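Local coordinates for protein PipY (Synechococcus elongatus, PDB 5NLC) that binds pyridoxal 5'-phosphate on a modified TIM barrel and is probably involved in homeostasis of this vitamin B6 cofactor, at residues A97-L100 / D101-A104. Residues are numbered along the deposited sequence; the frame is centred on the assembly and turned at random.
With PO4 (phosphate ion), chain C.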
loop_
_atom_site.group_PDB
_atom_site.type_symbol
_atom_site.label_atom_id
_atom_site.label_comp_id
_atom_site.label_asym_id
_atom_site.label_seq_id
_atom_site.Cartn_x
_atom_site.Cartn_y
_atom_site.Cartn_z
ATOM N N ALA A 97 -6.605 -4.395 12.145
ATOM C CA ALA A 97 -7.771 -4.160 11.295
ATOM C C ALA A 97 -8.965 -3.732 12.142
ATOM O O ALA A 97 -9.663 -2.744 11.791
ATOM C CB ALA A 97 -8.141 -5.392 10.526
ATOM N N GLU A 98 -9.198 -4.478 13.214
ATOM C CA GLU A 98 -10.277 -4.138 14.190
ATOM C C GLU A 98 -10.132 -2.753 14.780
ATOM O O GLU A 98 -11.119 -1.984 14.908
ATOM C CB GLU A 98 -10.384 -5.199 15.293
ATOM C CG GLU A 98 -11.643 -4.939 16.120
ATOM C CD GLU A 98 -12.099 -6.059 16.999
ATOM O OE1 GLU A 98 -11.262 -6.731 17.644
ATOM O OE2 GLU A 98 -13.357 -6.237 17.059
ATOM N N ARG A 99 -8.899 -2.424 15.170
ATOM C CA ARG A 99 -8.594 -1.137 15.777
ATOM C C ARG A 99 -8.874 0.005 14.780
ATOM O O ARG A 99 -9.563 0.985 15.120
ATOM C CB ARG A 99 -7.138 -1.127 16.241
ATOM C CG ARG A 99 -6.654 0.117 16.959
ATOM C CD ARG A 99 -7.093 0.107 18.373
ATOM N NE ARG A 99 -6.474 1.144 19.175
ATOM C CZ ARG A 99 -5.414 0.991 19.965
ATOM N NH1 ARG A 99 -4.989 2.039 20.650
ATOM N NH2 ARG A 99 -4.769 -0.176 20.092
ATOM N N LEU A 100 -8.397 -0.124 13.538
ATOM C CA LEU A 100 -8.675 0.880 12.504
ATOM C C LEU A 100 -10.209 1.069 12.266
ATOM O O LEU A 100 -10.706 2.190 12.059
ATOM C CB LEU A 100 -8.009 0.483 11.197
ATOM C CG LEU A 100 -6.440 0.527 11.224
ATOM C CD1 LEU A 100 -5.861 -0.221 10.013
ATOM C CD2 LEU A 100 -5.967 1.976 11.258
ATOM N N ASP A 101 -10.910 -0.028 12.232
ATOM C CA ASP A 101 -12.369 -0.011 12.040
ATOM C C ASP A 101 -13.078 0.730 13.202
ATOM O O ASP A 101 -13.984 1.525 12.965
ATOM C CB ASP A 101 -12.903 -1.428 11.890
ATOM C CG ASP A 101 -14.405 -1.451 11.610
ATOM O OD1 ASP A 101 -14.785 -1.251 10.448
ATOM O OD2 ASP A 101 -15.173 -1.663 12.560
ATOM N N ARG A 102 -12.648 0.491 14.428
ATOM C CA ARG A 102 -13.252 1.132 15.578
ATOM C C ARG A 102 -12.997 2.671 15.503
ATOM O O ARG A 102 -13.914 3.476 15.623
ATOM C CB ARG A 102 -12.696 0.564 16.862
ATOM C CG ARG A 102 -13.241 1.291 18.092
ATOM C CD ARG A 102 -12.856 0.644 19.420
ATOM N NE ARG A 102 -11.422 0.702 19.731
ATOM C CZ ARG A 102 -10.704 1.808 19.988
ATOM N NH1 ARG A 102 -11.223 3.043 19.940
ATOM N NH2 ARG A 102 -9.410 1.665 20.286
ATOM N N ILE A 103 -11.755 3.046 15.221
ATOM C CA ILE A 103 -11.371 4.438 15.104
ATOM C C ILE A 103 -12.037 5.094 13.930
ATOM O O ILE A 103 -12.569 6.211 14.077
ATOM C CB ILE A 103 -9.844 4.606 15.024
ATOM C CG1 ILE A 103 -9.191 4.163 16.356
ATOM C CG2 ILE A 103 -9.474 6.073 14.770
ATOM C CD1 ILE A 103 -7.677 3.855 16.218
ATOM N N ALA A 104 -12.061 4.402 12.775
ATOM C CA ALA A 104 -12.772 4.887 11.576
ATOM C C ALA A 104 -14.245 5.240 11.896
ATOM O O ALA A 104 -14.689 6.338 11.545
ATOM C CB ALA A 104 -12.675 3.895 10.445
HETATM P P PO4 C . -7.509 4.786 20.420
HETATM O O1 PO4 C . -7.484 3.616 19.477
HETATM O O2 PO4 C . -6.637 5.898 19.878
HETATM O O3 PO4 C . -8.942 5.264 20.545
HETATM O O4 PO4 C . -7.024 4.331 21.782
HETATM O O HOH W 1 -14.020 -2.543 15.040
#
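Arg99 and Arg102, one helical turn apart, reach out side by side in the same direction and grip one phosphate ion, probably acquired from the crystallisation liquor. Arg99 NE gives the straighter bond to PO4 O1 (2.7 Å), and Arg102 NH2 reaches the same oxygen at 2.9 Å. Arg102 NH1 binds PO4 O3 while Arg99 NH1 takes PO4 O4, and both guanidinium groups meet the phosphorus edge-on, their planes 27° apart. Long, flexible arginines suit this task: with CG anti to the backbone N in both, Arg99 bends at chi2 (79°) and Arg102 at chi3 (67°) to bring the two groups together. The shared phosphate oxygen probably offsets the like charges where Arg99 NE and Arg102 NH2 come within 3.2 Å. Arg79 NH2 also hydrogen-bonds to the phosphate, and Glu106 forms a salt bridge with Arg102.

Apolar contact is lighter. Ile103 CD1 lies 3.9 Å from Arg99 CG and 3.3 Å from PO4 O1. Buried, branched Leu100 and Ile103 suit the apolar face against helix 78-84; Leu100 also meets strand 87-91.

Among the polar groups, the Asp101 carboxylate suits two donors: a water bridges OD2 to Glu98 O, while OD1 accepts from Gln145 N.

Backbone bonds from Asp101 N to Ala97 O through Ala104 N to Leu100 O follow the i to i+4 pattern of an alpha-helix, here the connecting helix of a beta-alpha-beta unit in the modified TIM barrel of fold type III PLP proteins.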